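Local coordinates for protein putative fimbriae assembly chaperone (Salmonella typhimurium, PDB 2CO7) that probably acts as a periplasmic chaperone that binds fimbrial subunits and aids their folding and assembly into Saf fimbriae, at residues Leu92-Ile97 against Leu180-Pro185; Lys127-Pro132 against Tyr164-Ser169; Gly144-Val149 against Leu155-Pro160. All coordinates share one frame; numbering follows the deposited sequence.

Interaction 1 (Leu92-Ile97 against Leu180-Pro185). With SO4 (sulfate ion), chain D.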
# COMPACT_ATOMS: atom_id res chain seq x y z
N LEU B 92 -9.04 5.80 -11.77
CA LEU B 92 -7.91 5.54 -10.90
C LEU B 92 -7.20 4.27 -11.35
O LEU B 92 -7.85 3.29 -11.73
CB LEU B 92 -8.39 5.38 -9.45
CG LEU B 92 -7.17 5.27 -8.52
CD1 LEU B 92 -7.29 6.16 -7.27
CD2 LEU B 92 -6.95 3.84 -8.15
N GLN B 93 -5.87 4.32 -11.32
CA GLN B 93 -5.02 3.14 -11.48
C GLN B 93 -4.01 3.14 -10.31
O GLN B 93 -3.96 4.09 -9.50
CB GLN B 93 -4.20 3.27 -12.80
CG GLN B 93 -4.89 3.10 -14.09
CD GLN B 93 -5.77 4.25 -14.53
OE1 GLN B 93 -6.66 4.03 -15.29
NE2 GLN B 93 -5.49 5.48 -14.09
N TRP B 94 -3.16 2.11 -10.25
CA TRP B 94 -2.08 2.06 -9.30
C TRP B 94 -0.77 1.81 -10.04
O TRP B 94 -0.69 0.88 -10.84
CB TRP B 94 -2.27 0.90 -8.34
CG TRP B 94 -3.46 1.07 -7.45
CD1 TRP B 94 -4.76 0.64 -7.69
CD2 TRP B 94 -3.48 1.76 -6.20
NE1 TRP B 94 -5.58 1.02 -6.64
CE2 TRP B 94 -4.83 1.71 -5.73
CE3 TRP B 94 -2.51 2.44 -5.46
CZ2 TRP B 94 -5.21 2.27 -4.49
CZ3 TRP B 94 -2.90 2.98 -4.19
CH2 TRP B 94 -4.25 2.92 -3.76
N VAL B 95 0.22 2.63 -9.75
CA VAL B 95 1.58 2.43 -10.28
C VAL B 95 2.39 1.86 -9.11
O VAL B 95 2.52 2.48 -8.07
CB VAL B 95 2.16 3.74 -10.94
CG1 VAL B 95 2.26 4.95 -9.97
CG2 VAL B 95 3.52 3.47 -11.57
N CYS B 96 2.94 0.66 -9.33
CA CYS B 96 3.60 -0.12 -8.29
C CYS B 96 5.06 -0.34 -8.67
O CYS B 96 5.38 -0.58 -9.83
CB CYS B 96 2.92 -1.46 -8.17
SG CYS B 96 1.25 -1.40 -7.50
N ILE B 97 5.90 -0.26 -7.66
CA ILE B 97 7.34 -0.40 -7.81
C ILE B 97 7.72 -1.55 -6.91
O ILE B 97 7.53 -1.45 -5.69
CB ILE B 97 8.05 0.89 -7.26
CG1 ILE B 97 7.65 2.15 -8.03
CG2 ILE B 97 9.58 0.72 -7.18
CD1 ILE B 97 7.68 2.02 -9.50
N LEU B 180 -12.54 5.38 6.53
CA LEU B 180 -13.28 5.78 5.33
C LEU B 180 -12.30 5.56 4.16
O LEU B 180 -11.23 6.12 4.16
CB LEU B 180 -13.69 7.26 5.38
CG LEU B 180 -14.90 7.76 4.58
CD1 LEU B 180 -15.17 9.25 4.82
CD2 LEU B 180 -14.85 7.47 3.10
N GLU B 181 -12.68 4.73 3.20
CA GLU B 181 -11.86 4.53 1.99
C GLU B 181 -11.98 5.76 1.08
O GLU B 181 -12.90 6.58 1.25
CB GLU B 181 -12.31 3.28 1.25
CG GLU B 181 -12.03 1.96 1.98
CD GLU B 181 -12.84 0.77 1.44
OE1 GLU B 181 -13.85 0.99 0.72
OE2 GLU B 181 -12.49 -0.38 1.77
N TYR B 182 -11.07 5.91 0.12
CA TYR B 182 -11.22 6.98 -0.88
C TYR B 182 -12.59 6.83 -1.56
O TYR B 182 -13.08 5.72 -1.68
CB TYR B 182 -10.11 6.95 -1.91
CG TYR B 182 -10.03 5.75 -2.81
CD1 TYR B 182 -9.12 4.70 -2.55
CD2 TYR B 182 -10.82 5.68 -3.97
CE1 TYR B 182 -9.03 3.61 -3.41
CE2 TYR B 182 -10.74 4.59 -4.85
CZ TYR B 182 -9.84 3.58 -4.58
OH TYR B 182 -9.81 2.56 -5.51
N VAL B 183 -13.21 7.94 -1.88
CA VAL B 183 -14.54 7.96 -2.48
C VAL B 183 -14.42 8.24 -3.98
O VAL B 183 -13.99 9.31 -4.39
CB VAL B 183 -15.44 9.05 -1.84
CG1 VAL B 183 -16.87 8.76 -2.18
CG2 VAL B 183 -15.25 9.08 -0.31
N PRO B 184 -14.77 7.24 -4.82
CA PRO B 184 -14.70 7.48 -6.27
C PRO B 184 -15.65 8.55 -6.79
O PRO B 184 -16.60 8.99 -6.08
CB PRO B 184 -15.00 6.07 -6.86
CG PRO B 184 -14.56 5.12 -5.73
CD PRO B 184 -15.19 5.86 -4.53
N PRO B 185 -15.44 8.97 -8.07
CA PRO B 185 -16.36 9.91 -8.68
C PRO B 185 -17.82 9.44 -8.61
O PRO B 185 -18.09 8.25 -8.73
CB PRO B 185 -15.89 9.93 -10.15
CG PRO B 185 -14.41 9.63 -10.05
CD PRO B 185 -14.38 8.54 -8.99
S SO4 D . -7.47 5.21 1.04
O1 SO4 D . -6.74 4.87 2.28
O2 SO4 D . -6.63 4.91 -0.11
O3 SO4 D . -8.68 4.39 1.07
O4 SO4 D . -7.94 6.61 1.06
O HOH W 1 -8.49 0.43 -5.06
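In the cleft between the two immunoglobulin-like domains of this PapD-type chaperone, L92 and W94 of strand 91-100 in the N-terminal domain meet Y182 of a loop in the C-terminal domain. The backbones stay apart, with the nearest CA atoms, those of L92 and P184, separated by 8.4 Å, and the contact is carried by three side chains that bury about 110 Å² in all. Y182 has its CG between the backbone N and the carbonyl carbon (chi1 65°), which sends the phenol toward the strand. The two aromatic side chains cross at a slant, Y182 CE1 lying 4.2 Å from W94 CZ2, while L92 CD2 comes within 4.1 Å of Y182 OH. The same methyl also lies over one face of the indole, toward its rim, so the leucine packs against both aromatic side chains. W94 NE1 is hydrogen-bonded to A51 O, and the indole makes an edge-to-face contact with an aromatic side chain of a chain of another protein, consistent with a subunit-binding surface. One water sits at the edge of each ring, in that ring's own plane: it is 2.5 Å from Y182 OH and only weakly bonded to W94 NE1. A sulfate, probably from the crystallisation liquor, occupies another part of the phenol edge; Y182 N donates to its O3 at 3.0 Å (N-H...O 148°), and its O2 lies 3.5 Å from Y182 CD1.

Interaction 2 (Lys127-Pro132 against Tyr164-Ser169). With SO4 (sulfate ion), chain D.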
# COMPACT_ATOMS: atom_id res chain seq x y z
N LYS B 127 -1.39 5.79 -6.13
CA LYS B 127 -2.48 6.10 -7.05
C LYS B 127 -1.96 6.87 -8.26
O LYS B 127 -1.19 7.85 -8.12
CB LYS B 127 -3.58 6.89 -6.34
CG LYS B 127 -4.18 6.13 -5.17
CD LYS B 127 -5.13 7.00 -4.35
CE LYS B 127 -5.66 6.16 -3.16
NZ LYS B 127 -6.33 7.00 -2.11
N LEU B 128 -2.38 6.38 -9.42
CA LEU B 128 -2.14 7.05 -10.70
C LEU B 128 -3.53 7.46 -11.21
O LEU B 128 -4.35 6.62 -11.66
CB LEU B 128 -1.45 6.11 -11.68
CG LEU B 128 -1.37 6.61 -13.13
CD1 LEU B 128 -0.48 7.89 -13.14
CD2 LEU B 128 -0.75 5.54 -14.03
N ILE B 129 -3.80 8.74 -11.12
CA ILE B 129 -5.18 9.23 -11.32
C ILE B 129 -5.27 9.91 -12.65
O ILE B 129 -4.64 10.97 -12.86
CB ILE B 129 -5.68 10.13 -10.15
CG1 ILE B 129 -5.57 9.37 -8.80
CG2 ILE B 129 -7.17 10.57 -10.35
CD1 ILE B 129 -5.78 10.26 -7.50
N PHE B 130 -6.09 9.31 -13.52
CA PHE B 130 -6.28 9.86 -14.84
C PHE B 130 -7.38 10.93 -14.86
O PHE B 130 -8.50 10.63 -14.50
CB PHE B 130 -6.56 8.75 -15.86
CG PHE B 130 -6.68 9.25 -17.26
CD1 PHE B 130 -5.53 9.54 -18.01
CD2 PHE B 130 -7.93 9.42 -17.85
CE1 PHE B 130 -5.64 10.01 -19.38
CE2 PHE B 130 -8.06 9.87 -19.17
CZ PHE B 130 -6.91 10.17 -19.94
N ARG B 131 -7.05 12.14 -15.30
CA ARG B 131 -7.99 13.26 -15.32
C ARG B 131 -8.24 13.74 -16.77
O ARG B 131 -7.36 14.39 -17.42
CB ARG B 131 -7.47 14.40 -14.42
CG ARG B 131 -8.49 15.56 -14.24
CD ARG B 131 -8.00 16.55 -13.25
NE ARG B 131 -7.81 15.90 -11.93
CZ ARG B 131 -7.12 16.42 -10.93
NH1 ARG B 131 -6.53 17.62 -11.05
NH2 ARG B 131 -7.01 15.73 -9.81
N PRO B 132 -9.43 13.40 -17.30
CA PRO B 132 -9.85 13.87 -18.61
C PRO B 132 -9.73 15.39 -18.70
O PRO B 132 -9.87 16.08 -17.69
CB PRO B 132 -11.31 13.40 -18.71
CG PRO B 132 -11.34 12.19 -17.82
CD PRO B 132 -10.45 12.52 -16.68
N TYR B 164 -11.94 11.49 -7.79
CA TYR B 164 -11.65 10.73 -6.58
C TYR B 164 -11.40 11.68 -5.43
O TYR B 164 -10.61 12.62 -5.56
CB TYR B 164 -10.43 9.80 -6.73
CG TYR B 164 -10.74 8.70 -7.69
CD1 TYR B 164 -11.16 7.45 -7.24
CD2 TYR B 164 -10.66 8.92 -9.07
CE1 TYR B 164 -11.48 6.44 -8.15
CE2 TYR B 164 -10.96 7.89 -9.99
CZ TYR B 164 -11.38 6.68 -9.52
OH TYR B 164 -11.67 5.66 -10.40
N MET B 165 -12.01 11.36 -4.28
CA MET B 165 -11.92 12.22 -3.09
C MET B 165 -11.12 11.44 -2.05
O MET B 165 -11.60 10.47 -1.45
CB MET B 165 -13.34 12.56 -2.59
CG MET B 165 -14.05 13.61 -3.43
SD MET B 165 -13.30 15.26 -3.16
CE MET B 165 -14.14 16.26 -4.41
N ASN B 166 -9.88 11.84 -1.87
CA ASN B 166 -8.98 11.12 -1.02
C ASN B 166 -9.00 11.85 0.30
O ASN B 166 -8.30 12.84 0.46
CB ASN B 166 -7.60 11.08 -1.69
CG ASN B 166 -7.64 10.32 -2.99
OD1 ASN B 166 -7.90 9.10 -3.00
ND2 ASN B 166 -7.44 11.02 -4.11
N LEU B 167 -9.83 11.37 1.22
CA LEU B 167 -10.08 12.11 2.45
C LEU B 167 -9.02 11.85 3.52
O LEU B 167 -8.52 10.74 3.67
CB LEU B 167 -11.48 11.81 3.01
CG LEU B 167 -12.72 12.46 2.36
CD1 LEU B 167 -12.48 13.34 1.11
CD2 LEU B 167 -13.70 11.34 2.06
N ALA B 168 -8.62 12.91 4.21
CA ALA B 168 -7.73 12.79 5.36
C ALA B 168 -8.30 13.59 6.53
O ALA B 168 -9.14 14.49 6.34
CB ALA B 168 -6.34 13.27 4.99
N SER B 169 -7.84 13.25 7.74
CA SER B 169 -8.13 14.02 8.97
C SER B 169 -9.64 14.25 9.15
O SER B 169 -10.05 15.35 9.54
CB SER B 169 -7.37 15.35 8.95
OG SER B 169 -5.95 15.16 9.03
S SO4 D . -7.47 5.21 1.04
O1 SO4 D . -6.74 4.87 2.28
O2 SO4 D . -6.63 4.91 -0.11
O3 SO4 D . -8.68 4.39 1.07
O4 SO4 D . -7.94 6.61 1.06
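K127 NZ is gripped by three acceptors: N166 OD1 across the contact, a sulfate oxygen, and the backbone of a chain of another protein. The bond to N166 OD1 measures 2.8 Å. Its C=O...N angle of 128° is favourable, but the ammonium sits above the amide plane, 48° out of it, and therefore does not follow a lone pair. The second bond, from K127 NZ to SO4 O2, is 2.9 Å long. All torsions of K127 beyond chi1 are close to 180°, and this fully extended chain carries the charge from strand 116-131 across to segment 164-169 of the C-terminal domain, sliding past N166, which runs the opposite way. W94, L92 and Y182 pack along the lysine's aliphatic part. I129 packs alongside this polar pair: its CD1 rests 3.9 Å from N166 ND2, and the apolar contact is that of its CG2, which approaches Y164 CD2 obliquely at 4.1 Å. The backbone N of Y164 is bonded to E90 OE1, and its OH makes a weak hydrogen bond with L92 N. All four residues that touch here are buried. With the sulfate standing next to it, the ammonium is suited to hold an anion, and in PapD-like chaperones an arginine and a lysine of this cleft anchor the C-terminal carboxylate of the subunit. The setting of K127 is consistent with the lysine's part in that role; N166 probably orients the amine, which also bonds the sulfate and the backbone of the other protein.

Interaction 3 (Gly144-Val149 against Leu155-Pro160)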
# COMPACT_ATOMS: atom_id res chain seq x y z
N GLY B 144 -16.13 20.76 -0.88
CA GLY B 144 -17.24 21.26 -0.07
C GLY B 144 -18.60 20.81 -0.59
O GLY B 144 -19.64 21.12 0.00
N ASN B 145 -18.61 20.07 -1.71
CA ASN B 145 -19.87 19.54 -2.23
C ASN B 145 -20.20 18.14 -1.81
O ASN B 145 -21.23 17.61 -2.20
CB ASN B 145 -19.94 19.70 -3.73
CG ASN B 145 -20.06 21.14 -4.13
OD1 ASN B 145 -20.39 22.00 -3.30
ND2 ASN B 145 -19.80 21.42 -5.38
N LEU B 146 -19.33 17.56 -0.98
CA LEU B 146 -19.58 16.25 -0.38
C LEU B 146 -20.81 16.37 0.50
O LEU B 146 -20.97 17.38 1.16
CB LEU B 146 -18.38 15.78 0.44
CG LEU B 146 -17.10 15.56 -0.38
CD1 LEU B 146 -16.08 14.76 0.41
CD2 LEU B 146 -17.41 14.87 -1.69
N ARG B 147 -21.68 15.36 0.46
CA ARG B 147 -22.90 15.35 1.28
C ARG B 147 -22.75 14.22 2.30
O ARG B 147 -22.35 13.12 1.95
CB ARG B 147 -24.14 15.13 0.41
CG ARG B 147 -25.44 15.25 1.19
CD ARG B 147 -26.66 15.46 0.32
NE ARG B 147 -27.34 14.19 0.13
CZ ARG B 147 -28.49 13.83 0.68
NH1 ARG B 147 -29.20 14.66 1.45
NH2 ARG B 147 -28.96 12.62 0.41
N TRP B 148 -23.08 14.49 3.56
CA TRP B 148 -22.92 13.52 4.63
C TRP B 148 -24.27 13.22 5.23
O TRP B 148 -25.14 14.10 5.38
CB TRP B 148 -21.92 14.04 5.70
CG TRP B 148 -20.53 14.37 5.16
CD1 TRP B 148 -20.16 15.50 4.46
CD2 TRP B 148 -19.33 13.57 5.28
NE1 TRP B 148 -18.82 15.44 4.15
CE2 TRP B 148 -18.29 14.28 4.64
CE3 TRP B 148 -19.05 12.34 5.89
CZ2 TRP B 148 -16.97 13.79 4.59
CZ3 TRP B 148 -17.74 11.86 5.84
CH2 TRP B 148 -16.72 12.57 5.18
N VAL B 149 -24.47 11.95 5.56
CA VAL B 149 -25.71 11.51 6.17
C VAL B 149 -25.28 10.63 7.33
O VAL B 149 -24.40 9.78 7.17
CB VAL B 149 -26.58 10.73 5.16
CG1 VAL B 149 -27.93 10.35 5.76
CG2 VAL B 149 -26.79 11.54 3.89
N LEU B 155 -22.11 6.33 8.94
CA LEU B 155 -21.74 7.62 8.41
C LEU B 155 -21.59 7.39 6.93
O LEU B 155 -20.80 6.55 6.53
CB LEU B 155 -20.39 8.05 8.98
CG LEU B 155 -19.99 9.53 9.22
CD1 LEU B 155 -18.57 9.76 8.75
CD2 LEU B 155 -20.96 10.58 8.66
N LYS B 156 -22.34 8.13 6.13
CA LYS B 156 -22.23 7.99 4.68
C LYS B 156 -21.78 9.31 4.12
O LYS B 156 -22.29 10.37 4.51
CB LYS B 156 -23.58 7.56 4.09
CG LYS B 156 -23.61 7.36 2.56
CD LYS B 156 -25.06 7.01 2.14
CE LYS B 156 -25.18 6.63 0.67
NZ LYS B 156 -26.62 6.29 0.33
N VAL B 157 -20.83 9.23 3.20
CA VAL B 157 -20.34 10.37 2.45
C VAL B 157 -20.71 10.15 0.99
O VAL B 157 -20.51 9.05 0.45
CB VAL B 157 -18.80 10.56 2.62
CG1 VAL B 157 -18.06 9.33 2.16
CG2 VAL B 157 -18.31 11.80 1.86
N GLU B 158 -21.27 11.19 0.38
CA GLU B 158 -21.76 11.14 -0.98
C GLU B 158 -20.94 12.12 -1.79
O GLU B 158 -20.86 13.30 -1.46
CB GLU B 158 -23.26 11.49 -1.04
CG GLU B 158 -24.03 10.64 -0.02
CD GLU B 158 -25.50 10.94 0.06
OE1 GLU B 158 -25.92 12.04 -0.34
OE2 GLU B 158 -26.21 10.05 0.55
N ASN B 159 -20.35 11.62 -2.87
CA ASN B 159 -19.49 12.45 -3.73
C ASN B 159 -20.15 12.69 -5.10
O ASN B 159 -20.10 11.84 -5.97
CB ASN B 159 -18.10 11.75 -3.89
CG ASN B 159 -17.17 12.50 -4.86
OD1 ASN B 159 -17.34 13.69 -5.13
ND2 ASN B 159 -16.23 11.79 -5.39
N PRO B 160 -20.75 13.88 -5.30
CA PRO B 160 -21.46 14.13 -6.57
C PRO B 160 -20.52 14.72 -7.66
O PRO B 160 -20.98 15.22 -8.68
CB PRO B 160 -22.50 15.17 -6.16
CG PRO B 160 -21.68 16.05 -5.17
CD PRO B 160 -20.82 15.03 -4.39
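The indole of W148 has V157 over one face and L155 at its edge. V157 CG2 stands 3.6 Å from the centroid of the six-membered ring, 11° off its normal, a CH-pi contact, and L155 CD1 reaches W148 CZ3 near the ring plane at 3.7 Å. W203 and Y218 also meet this ring, which places it in the domain core. On the other side of the sheet the guanidinium of R147 has V149 CG2 above its centre and E158 OE1 at its edge, tilted somewhat out of plane. R147 NE donates to E158 OE1 at 2.6 Å, a salt bridge with guanidinium and carboxylate planes 49° apart; NH2 adds a weak bond to the same oxygen. The bend at chi3 of R147 lets NE come back to the carboxylate; K156 NZ adds a long 3.8 Å link to E158 OE2. In the backbone between the two faces, R147-E158 and V149-K156 are hydrogen-bonded pairs flanking the non-hydrogen-bonded pair W148-V157. R147 N to E158 O spans 2.9 Å. The N-to-C directions of 147-149 and 155-159 differ by 159°, as expected for an antiparallel beta hairpin, here with 147-151 outermost and 154-159 central in a three-stranded sheet of the C-terminal immunoglobulin-like domain.

From the N terminus the chain meets 92-97 and then 127-132, neighbouring strands of the N-terminal sheet that probably bond through Q93 O and L128 N. It then enters the C-terminal domain, where interaction 3 closes a short hairpin loop. Segment 164-169 next returns to 127-132, closing interaction 2 around that hairpin, and 180-185 finally reaches back to 92-97, closing interaction 1 around both; the three nest and none cross. Interactions 1 and 2 join the two domains at the cleft and share the sulfate, whereas interaction 3 lies within the second domain. N159 ND2 bonds to P184 O, tying the hairpin to 180-185, and V183 O probably accepts from M165 N, tying 180-185 to 164-169.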